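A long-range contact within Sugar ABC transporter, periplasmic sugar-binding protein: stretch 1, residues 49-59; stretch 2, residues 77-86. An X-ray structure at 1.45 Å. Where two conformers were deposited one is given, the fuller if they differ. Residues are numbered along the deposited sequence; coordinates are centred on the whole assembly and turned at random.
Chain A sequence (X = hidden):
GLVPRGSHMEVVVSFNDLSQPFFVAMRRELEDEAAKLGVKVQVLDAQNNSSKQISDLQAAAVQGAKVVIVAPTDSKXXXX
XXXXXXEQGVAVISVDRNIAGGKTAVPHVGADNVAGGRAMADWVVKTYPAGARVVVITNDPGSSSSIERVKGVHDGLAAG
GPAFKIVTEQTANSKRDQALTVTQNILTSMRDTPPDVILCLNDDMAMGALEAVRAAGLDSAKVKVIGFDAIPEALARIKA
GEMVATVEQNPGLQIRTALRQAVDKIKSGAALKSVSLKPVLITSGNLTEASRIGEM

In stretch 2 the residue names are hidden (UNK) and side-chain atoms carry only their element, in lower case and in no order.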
# COMPACT_ATOMS: atom_id res chain seq x y z
N ASN A 49 4.55 -0.44 -14.88
CA ASN A 49 4.93 -1.32 -15.98
C ASN A 49 6.05 -2.24 -15.52
O ASN A 49 7.16 -1.79 -15.28
CB ASN A 49 5.38 -0.45 -17.15
CG ASN A 49 5.78 -1.25 -18.38
OD1 ASN A 49 6.34 -2.34 -18.30
ND2 ASN A 49 5.48 -0.69 -19.55
N SER A 50 5.76 -3.53 -15.39
CA SER A 50 6.72 -4.49 -14.86
C SER A 50 7.94 -4.62 -15.75
O SER A 50 9.05 -4.81 -15.27
CB SER A 50 6.07 -5.86 -14.67
OG SER A 50 4.99 -5.79 -13.76
N SER A 51 7.74 -4.51 -17.06
CA SER A 51 8.85 -4.62 -17.98
C SER A 51 9.83 -3.46 -17.79
O SER A 51 11.04 -3.68 -17.79
CB SER A 51 8.36 -4.68 -19.44
OG SER A 51 7.61 -5.86 -19.64
N LYS A 52 9.31 -2.26 -17.59
CA LYS A 52 10.16 -1.09 -17.37
C LYS A 52 10.91 -1.24 -16.05
O LYS A 52 12.11 -0.93 -15.95
CB LYS A 52 9.35 0.21 -17.37
CG LYS A 52 10.22 1.44 -17.16
CD LYS A 52 9.43 2.73 -17.24
CE LYS A 52 10.37 3.91 -17.16
NZ LYS A 52 11.10 3.90 -15.86
N GLN A 53 10.20 -1.69 -15.02
CA GLN A 53 10.84 -1.84 -13.72
C GLN A 53 11.99 -2.86 -13.81
O GLN A 53 13.08 -2.61 -13.29
CB GLN A 53 9.83 -2.31 -12.68
CG GLN A 53 10.37 -2.23 -11.26
CD GLN A 53 9.30 -2.37 -10.21
OE1 GLN A 53 8.43 -3.26 -10.30
NE2 GLN A 53 9.35 -1.50 -9.20
N ILE A 54 11.75 -3.99 -14.47
CA ILE A 54 12.78 -5.02 -14.67
C ILE A 54 13.99 -4.46 -15.42
O ILE A 54 15.14 -4.64 -15.00
CB ILE A 54 12.22 -6.29 -15.38
CG1 ILE A 54 11.23 -7.03 -14.47
CG2 ILE A 54 13.37 -7.21 -15.85
CD1 ILE A 54 10.40 -8.12 -15.16
N SER A 55 13.74 -3.73 -16.50
CA SER A 55 14.85 -3.13 -17.25
C SER A 55 15.58 -2.03 -16.47
O SER A 55 16.81 -1.94 -16.56
CB SER A 55 14.41 -2.63 -18.63
OG SER A 55 13.61 -1.47 -18.53
N ASP A 56 14.84 -1.24 -15.69
CA ASP A 56 15.42 -0.27 -14.76
C ASP A 56 16.39 -0.92 -13.78
O ASP A 56 17.48 -0.40 -13.52
CB ASP A 56 14.32 0.40 -13.92
CG ASP A 56 13.56 1.47 -14.67
OD1 ASP A 56 13.96 1.83 -15.79
OD2 ASP A 56 12.54 1.96 -14.11
N LEU A 57 15.95 -2.04 -13.20
CA LEU A 57 16.73 -2.78 -12.22
C LEU A 57 17.98 -3.39 -12.84
O LEU A 57 19.08 -3.33 -12.26
CB LEU A 57 15.87 -3.86 -11.55
CG LEU A 57 14.75 -3.32 -10.63
CD1 LEU A 57 14.08 -4.45 -9.90
CD2 LEU A 57 15.31 -2.32 -9.65
N GLN A 58 17.83 -3.95 -14.04
CA GLN A 58 18.97 -4.49 -14.77
C GLN A 58 20.00 -3.40 -15.05
O GLN A 58 21.21 -3.61 -14.89
CB GLN A 58 18.50 -5.17 -16.06
CG GLN A 58 17.78 -6.50 -15.83
CD GLN A 58 17.00 -6.97 -17.06
OE1 GLN A 58 16.88 -6.25 -18.05
NE2 GLN A 58 16.47 -8.19 -17.00
N ALA A 59 19.52 -2.23 -15.46
CA ALA A 59 20.40 -1.12 -15.76
C ALA A 59 21.15 -0.63 -14.52
O ALA A 59 22.34 -0.32 -14.57
CB ALA A 59 19.63 0.00 -16.40
N UNK A 77 6.02 -11.23 -10.43
CA UNK A 77 6.65 -10.93 -11.71
C UNK A 77 8.08 -10.40 -11.58
O UNK A 77 8.88 -10.51 -12.50
c UNK A 77 5.80 -9.96 -12.53
N UNK A 78 8.41 -9.86 -10.42
CA UNK A 78 9.73 -9.30 -10.20
C UNK A 78 10.70 -10.28 -9.55
O UNK A 78 11.85 -9.94 -9.28
c UNK A 78 9.45 -6.71 -10.14
c UNK A 78 8.36 -6.82 -11.20
c UNK A 78 10.76 -6.31 -10.77
c UNK A 78 9.62 -8.02 -9.36
N UNK A 79 10.25 -11.51 -9.29
CA UNK A 79 11.08 -12.50 -8.62
C UNK A 79 12.32 -12.87 -9.44
O UNK A 79 13.42 -13.03 -8.91
c UNK A 79 10.27 -13.74 -8.27
N UNK A 80 12.14 -12.96 -10.76
CA UNK A 80 13.25 -13.28 -11.65
C UNK A 80 14.32 -12.20 -11.66
O UNK A 80 15.53 -12.50 -11.59
N UNK A 81 13.90 -10.95 -11.72
CA UNK A 81 14.85 -9.84 -11.66
C UNK A 81 15.59 -9.81 -10.32
O UNK A 81 16.80 -9.54 -10.26
c UNK A 81 14.13 -8.53 -11.92
N UNK A 82 14.87 -10.06 -9.24
CA UNK A 82 15.51 -10.05 -7.92
C UNK A 82 16.57 -11.14 -7.83
O UNK A 82 17.69 -10.87 -7.37
c UNK A 82 14.47 -10.18 -6.82
N UNK A 83 16.23 -12.35 -8.29
CA UNK A 83 17.20 -13.44 -8.32
C UNK A 83 18.43 -13.09 -9.16
O UNK A 83 19.56 -13.38 -8.76
c UNK A 83 15.71 -15.46 -7.89
o UNK A 83 14.97 -16.37 -8.30
o UNK A 83 15.76 -15.16 -6.68
c UNK A 83 16.56 -14.72 -8.89
N UNK A 84 18.22 -12.47 -10.31
CA UNK A 84 19.32 -12.10 -11.18
C UNK A 84 20.22 -11.07 -10.51
O UNK A 84 21.45 -11.20 -10.54
c UNK A 84 18.80 -11.56 -12.51
o UNK A 84 20.94 -11.98 -13.46
o UNK A 84 19.74 -10.35 -14.32
c UNK A 84 19.91 -11.28 -13.50
N UNK A 85 19.61 -10.06 -9.88
CA UNK A 85 20.39 -9.04 -9.19
C UNK A 85 21.22 -9.66 -8.06
O UNK A 85 22.42 -9.35 -7.94
c UNK A 85 19.49 -7.90 -8.68
c UNK A 85 19.59 -6.62 -9.51
c UNK A 85 19.08 -6.83 -10.93
c UNK A 85 18.82 -5.47 -8.86
N UNK A 86 20.62 -10.53 -7.26
CA UNK A 86 21.34 -11.19 -6.17
C UNK A 86 22.53 -12.03 -6.68
O UNK A 86 23.64 -11.95 -6.14
c UNK A 86 19.59 -11.05 -4.35
c UNK A 86 21.17 -13.00 -4.38
c UNK A 86 20.40 -12.00 -5.23

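Two helices of one chain lie side by side here, their axes 10.0 Å apart at closest approach and only 3° from parallel, so stretch 2 can be read position by position against the fixed row formed by Ser50, Gln53, Ile54, Leu57 and Gln58.

Position 77 carries a single side-chain carbon, directed toward stretch 1 and 4.4 Å from Ser50 OG. One carbon means alanine. Ala77 also offers its backbone to the neighbour, for Ile54 CD1 lies 3.9 Å from Ala77 O; this exposed residue adds a small apolar contact at the edge of the pair.

Position 78 has four side-chain carbons, forked at the second, and no heteroatom: leucine. The CA-to-CB bond of Leu78 points sideways, but the end of the side chain comes nearer and reaches several partners. CD1 of Leu78 packs 3.8 Å from Ile54 CG1 and 3.9 Å from Leu57 CD1, while Leu78 CD2 lies 4.3 Å from Ser50 CB. Gln53 OE1 comes within 3.6 Å of Leu78 CG, a van der Waals contact; the amide finds its hydrogen bonds elsewhere in the structure. A flexible, branched hydrocarbon suits a place whose side chain touches residues from Ser50 to Leu57, two turns of the neighbouring helix.

Position 79 again shows one carbon, buried but out of reach of stretch 1. This is alanine; Ala79, small and apolar, is compatible with its buried position and takes no part in this contact.

At position 80 there are no side-chain atoms, so it is glycine. Gly80 is exposed and an ideal CB would meet nothing of stretch 1, so this contact does not demand the absence of a side chain.

Position 81 bears one carbon pointing toward stretch 1, 4.1 Å from Ile54 CG1. This is alanine, and its smallness fits the tightest part of the register: Ile54 CA and Ala81 CA are 6.0 Å apart, closer than the paired CA atoms at the other two matched levels.

Position 82 has one carbon too, but it points away from stretch 1. Ala82 is buried without belonging to the contact.

Position 83 has two carbons, the second carrying two oxygens: aspartate. Asp83 is out of reach, and both its carboxylate oxygens are hydrogen-bonded elsewhere in the structure.

The same pattern, two carbons ending in two oxygens, recurs at position 84. Asp84 points toward stretch 1, yet Asp84 OD2 comes no nearer than 4.6 Å to Gln58 CG, and no hydrogen bond forms.

Position 85 returns to four carbons forked at the second, and is leucine. Leu85 CD1 lies 3.7 Å from Leu57 O and Leu85 CD2 4.3 Å from Leu57 CB, so this buried, forked hydrocarbon lays both methyls on Leu57.

Position 86 has one carbon carrying two more, the mark of valine; Val86 is partly exposed, out of reach and unconstrained by this contact.

The contact works by shape and hydrophobicity. No hydrogen bond crosses it, and 423 Å² is buried in all. Leu78 and Leu85 fill the space beside Ile54 and Leu57, while Ala81 lets the backbones draw close between them.

Stretch 2 (77-86) ALAGAADDLV
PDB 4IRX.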